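Local coordinates for protein mediator of RNA polymerase II transcription subunit 18 (Schizosaccharomyces pombe, PDB 3C0T) that acts as a subunit of the Mediator coactivator complex, which relays signals from gene-specific regulatory proteins to the basal RNA polymerase II transcription machinery, at residues A[7-12]-A[163-167]; A[26-32]-A[127-133]. One frame throughout, in Å; residues are numbered along the deposited sequence.

Interaction 1 of 2, residues A[7-12]-A[163-167]; sequences LGVVPS and QPWIL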
# COMPACT_ATOMS: atom_id res chain seq x y z
N LEU A 7 7.52 7.62 3.63
CA LEU A 7 6.80 7.82 2.38
C LEU A 7 7.41 8.94 1.55
O LEU A 7 7.97 9.90 2.08
CB LEU A 7 5.33 8.13 2.66
CG LEU A 7 4.39 6.95 2.96
CD1 LEU A 7 3.04 7.49 3.37
CD2 LEU A 7 4.23 6.08 1.72
N GLY A 8 7.30 8.79 0.23
CA GLY A 8 7.82 9.77 -0.69
C GLY A 8 7.02 9.73 -1.98
O GLY A 8 6.28 8.78 -2.23
N VAL A 9 7.15 10.77 -2.80
CA VAL A 9 6.41 10.82 -4.05
C VAL A 9 7.40 11.01 -5.20
O VAL A 9 8.37 11.76 -5.09
CB VAL A 9 5.37 11.98 -4.00
CG1 VAL A 9 6.03 13.30 -4.36
CG2 VAL A 9 4.22 11.68 -4.92
N VAL A 10 7.17 10.30 -6.30
CA VAL A 10 8.04 10.38 -7.48
C VAL A 10 7.22 10.81 -8.69
O VAL A 10 6.34 10.08 -9.13
CB VAL A 10 8.67 9.01 -7.80
CG1 VAL A 10 9.43 9.07 -9.12
CG2 VAL A 10 9.60 8.59 -6.68
N PRO A 11 7.50 12.00 -9.24
CA PRO A 11 6.78 12.51 -10.41
C PRO A 11 6.92 11.54 -11.59
O PRO A 11 7.96 10.92 -11.77
CB PRO A 11 7.47 13.84 -10.69
CG PRO A 11 7.94 14.27 -9.34
CD PRO A 11 8.48 12.99 -8.76
N SER A 12 5.87 11.42 -12.39
CA SER A 12 5.89 10.53 -13.53
C SER A 12 7.09 10.75 -14.47
O SER A 12 7.64 9.79 -15.03
CB SER A 12 4.58 10.68 -14.32
OG SER A 12 4.48 9.65 -15.28
N GLN A 163 -0.69 11.62 -12.34
CA GLN A 163 -0.50 10.91 -11.09
C GLN A 163 0.94 10.54 -10.79
O GLN A 163 1.60 9.89 -11.60
CB GLN A 163 -1.35 9.64 -11.13
CG GLN A 163 -1.55 8.99 -9.80
CD GLN A 163 -2.54 7.86 -9.90
OE1 GLN A 163 -3.65 8.04 -10.37
NE2 GLN A 163 -2.13 6.67 -9.47
N PRO A 164 1.46 10.95 -9.63
CA PRO A 164 2.84 10.61 -9.29
C PRO A 164 2.89 9.17 -8.77
O PRO A 164 1.85 8.59 -8.42
CB PRO A 164 3.17 11.61 -8.19
CG PRO A 164 1.86 11.72 -7.47
CD PRO A 164 0.87 11.84 -8.61
N TRP A 165 4.09 8.59 -8.74
CA TRP A 165 4.26 7.25 -8.20
C TRP A 165 4.52 7.45 -6.72
O TRP A 165 5.13 8.46 -6.33
CB TRP A 165 5.45 6.54 -8.84
CG TRP A 165 5.21 6.11 -10.24
CD1 TRP A 165 5.25 6.89 -11.36
CD2 TRP A 165 4.88 4.79 -10.69
NE1 TRP A 165 4.97 6.14 -12.48
CE2 TRP A 165 4.74 4.85 -12.10
CE3 TRP A 165 4.70 3.56 -10.04
CZ2 TRP A 165 4.43 3.72 -12.87
CZ3 TRP A 165 4.38 2.44 -10.82
CH2 TRP A 165 4.25 2.53 -12.22
N ILE A 166 4.06 6.53 -5.90
CA ILE A 166 4.28 6.63 -4.47
C ILE A 166 5.43 5.72 -4.07
O ILE A 166 5.50 4.57 -4.52
CB ILE A 166 3.00 6.23 -3.68
CG1 ILE A 166 1.89 7.25 -3.95
CG2 ILE A 166 3.30 6.15 -2.18
CD1 ILE A 166 0.59 6.92 -3.27
N LEU A 167 6.33 6.25 -3.25
CA LEU A 167 7.48 5.49 -2.77
C LEU A 167 7.22 5.19 -1.30
O LEU A 167 7.21 6.11 -0.48
CB LEU A 167 8.77 6.31 -2.88
CG LEU A 167 9.91 5.75 -3.75
CD1 LEU A 167 11.18 6.52 -3.44
CD2 LEU A 167 10.14 4.28 -3.47
O HOH W 1 5.13 6.97 -15.81

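Interaction 2 of 2, residues A[26-32]-A[127-133]; sequences LDGPKTI and QGLEYFF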
# COMPACT_ATOMS: atom_id res chain seq x y z
N LEU A 26 19.66 -0.99 -4.84
CA LEU A 26 18.95 -1.98 -4.03
C LEU A 26 18.83 -3.34 -4.69
O LEU A 26 19.20 -3.52 -5.84
CB LEU A 26 17.53 -1.48 -3.72
CG LEU A 26 17.41 -0.08 -3.12
CD1 LEU A 26 15.94 0.26 -2.92
CD2 LEU A 26 18.15 -0.03 -1.79
N ASP A 27 18.31 -4.30 -3.93
CA ASP A 27 18.09 -5.64 -4.46
C ASP A 27 16.66 -5.68 -5.00
O ASP A 27 15.77 -4.96 -4.52
CB ASP A 27 18.27 -6.70 -3.38
CG ASP A 27 19.72 -6.83 -2.91
OD1 ASP A 27 20.65 -6.60 -3.72
OD2 ASP A 27 19.94 -7.18 -1.72
N GLY A 28 16.44 -6.51 -6.01
CA GLY A 28 15.12 -6.61 -6.61
C GLY A 28 15.23 -6.15 -8.05
O GLY A 28 16.33 -6.14 -8.60
N PRO A 29 14.13 -5.72 -8.68
CA PRO A 29 12.79 -5.65 -8.10
C PRO A 29 11.91 -6.83 -8.48
O PRO A 29 12.30 -7.68 -9.26
CB PRO A 29 12.25 -4.36 -8.69
CG PRO A 29 12.75 -4.47 -10.12
CD PRO A 29 14.17 -5.03 -9.98
N LYS A 30 10.72 -6.86 -7.90
CA LYS A 30 9.75 -7.90 -8.23
C LYS A 30 8.49 -7.09 -8.54
O LYS A 30 8.23 -6.08 -7.88
CB LYS A 30 9.52 -8.86 -7.06
CG LYS A 30 8.49 -8.43 -6.03
CD LYS A 30 8.33 -9.50 -4.95
CE LYS A 30 7.30 -9.09 -3.90
NZ LYS A 30 7.27 -10.02 -2.74
N THR A 31 7.74 -7.50 -9.55
CA THR A 31 6.55 -6.75 -9.90
C THR A 31 5.49 -6.92 -8.84
O THR A 31 5.43 -7.93 -8.14
CB THR A 31 5.94 -7.19 -11.25
OG1 THR A 31 5.46 -8.53 -11.13
CG2 THR A 31 6.97 -7.13 -12.34
N ILE A 32 4.65 -5.90 -8.73
CA ILE A 32 3.55 -5.87 -7.78
C ILE A 32 2.27 -5.54 -8.56
O ILE A 32 2.22 -4.54 -9.28
CB ILE A 32 3.74 -4.76 -6.72
CG1 ILE A 32 4.92 -5.07 -5.80
CG2 ILE A 32 2.43 -4.55 -5.96
CD1 ILE A 32 4.75 -6.32 -4.94
N GLN A 127 -0.26 -1.09 -8.70
CA GLN A 127 0.68 -1.44 -9.74
C GLN A 127 2.04 -0.87 -9.32
O GLN A 127 2.14 0.33 -9.02
CB GLN A 127 0.25 -0.78 -11.05
CG GLN A 127 1.30 -0.84 -12.16
CD GLN A 127 1.06 0.23 -13.24
OE1 GLN A 127 1.13 -0.06 -14.43
NE2 GLN A 127 0.79 1.46 -12.82
N GLY A 128 3.08 -1.69 -9.32
CA GLY A 128 4.38 -1.18 -8.95
C GLY A 128 5.50 -2.19 -8.89
O GLY A 128 5.35 -3.34 -9.33
N LEU A 129 6.63 -1.75 -8.33
CA LEU A 129 7.82 -2.57 -8.19
C LEU A 129 8.22 -2.62 -6.72
O LEU A 129 7.98 -1.68 -5.96
CB LEU A 129 8.97 -1.98 -9.01
CG LEU A 129 8.85 -2.10 -10.53
CD1 LEU A 129 9.93 -1.26 -11.23
CD2 LEU A 129 8.97 -3.57 -10.91
N GLU A 130 8.83 -3.72 -6.33
CA GLU A 130 9.25 -3.86 -4.95
C GLU A 130 10.72 -4.25 -4.89
O GLU A 130 11.17 -5.16 -5.60
CB GLU A 130 8.40 -4.91 -4.25
CG GLU A 130 8.21 -4.62 -2.78
CD GLU A 130 7.16 -5.51 -2.14
OE1 GLU A 130 7.38 -6.74 -2.08
OE2 GLU A 130 6.11 -4.97 -1.68
N TYR A 131 11.47 -3.54 -4.05
CA TYR A 131 12.88 -3.79 -3.86
C TYR A 131 13.11 -4.15 -2.39
O TYR A 131 12.19 -4.06 -1.58
CB TYR A 131 13.71 -2.56 -4.20
CG TYR A 131 13.72 -2.19 -5.67
CD1 TYR A 131 12.69 -1.44 -6.24
CD2 TYR A 131 14.80 -2.55 -6.48
CE1 TYR A 131 12.73 -1.06 -7.58
CE2 TYR A 131 14.85 -2.17 -7.82
CZ TYR A 131 13.82 -1.43 -8.36
OH TYR A 131 13.90 -1.03 -9.67
N PHE A 132 14.34 -4.55 -2.05
CA PHE A 132 14.68 -4.93 -0.67
C PHE A 132 16.11 -4.54 -0.37
O PHE A 132 16.98 -4.57 -1.24
CB PHE A 132 14.54 -6.45 -0.46
CG PHE A 132 13.40 -7.07 -1.22
CD1 PHE A 132 13.53 -7.36 -2.58
CD2 PHE A 132 12.17 -7.32 -0.59
CE1 PHE A 132 12.44 -7.88 -3.32
CE2 PHE A 132 11.08 -7.84 -1.32
CZ PHE A 132 11.21 -8.12 -2.68
N PHE A 133 16.37 -4.16 0.89
CA PHE A 133 17.70 -3.80 1.33
C PHE A 133 17.67 -3.49 2.84
O PHE A 133 16.66 -2.99 3.35
CB PHE A 133 18.22 -2.59 0.55
CG PHE A 133 19.69 -2.66 0.23
CD1 PHE A 133 20.20 -3.72 -0.52
CD2 PHE A 133 20.57 -1.68 0.68
CE1 PHE A 133 21.58 -3.80 -0.82
CE2 PHE A 133 21.94 -1.74 0.39
CZ PHE A 133 22.44 -2.81 -0.37

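Interaction 1 of 2, residues A[7-12]-A[163-167]
Four short backbone hydrogen bonds zip strand 7-10 to strand 165-167 as an antiparallel pair in the β-barrel of Med18. G8 N gives to L167 O at 2.8 Å and L167 N to G8 O at 2.7 Å; V10 N to W165 O and W165 N to V10 O are both 2.7 Å. Between these two hydrogen-bonded pairs sits the non-hydrogen-bonded pair V9-I166, where V9 CA comes 3.5 Å from W165 O in a CA-H...O contact. Side chains then alternate. V10, W165 and L167 share one face, with V10 CG2 4.1 Å from L167 CG, and the W165 indole stacks on F15. V9 lies on the other face, its CG2 3.4 Å from P164 CB, while L7 CD2 reaches I166 CG2 at 4.0 Å; apolar side chains of the Med8 chain pack against L7, V9 and P164. Past the strand end, a water bridges the two segments, 2.8 Å from S12 OG and accepting a weak 3.4 Å hydrogen bond from W165 NE1.

Interaction 2 of 2, residues A[26-32]-A[127-133]
L26 leaves helix 15-25 and packs its CD2 against F133 CB (3.5 Å) and its CD1 against Y131 CB (3.8 Å). D27 then starts the ladder: D27 N to F132 O is 3.0 Å, F132 N to D27 O 2.9 Å. G28 has positive phi, and a β-carbon here would clash with E130 O and with its own preceding carbonyl. The peptide into P29 is cis, and P29 CB rests over the face of the Y131 ring, 3.4 Å from its centroid. Together G28 and P29 form a β bulge that shifts the register by one residue in this antiparallel pair of barrel strands. K30 restores regular pairing, with K30 N to E130 O and E130 N to K30 O both 2.9 Å; its NZ makes a salt bridge to E130 OE1 at 3.3 Å, while E130 OE2 pairs with R139. T31 takes the non-hydrogen-bonded site opposite L129. At I32, N donates to G128 O at 2.7 Å and O accepts from G128 N at 3.0 Å.

In the fold
The chain meets segments 7-12, 26-32, 127-133 and 163-167 in that order, so interaction 1 brackets interaction 2. Their centres are about 15 Å apart in one curled antiparallel sheet. Strand 136-146 lies between them, pairing with strand 118-133 along one edge and strand 165-173 along the other. Helix 15-25 provides a second link: it joins the first strand of interaction 1 to that of interaction 2, and V19 and L22 pack on Y131 while F15 stacks on W165. The two contacts also touch directly, W165 CZ3 lying 3.6 Å from Q127 O. With strands 56-61, 78-83 and 95-104 continuing the sequence of pairings from 27-41 back to 2-10, both are seams of a closed barrel.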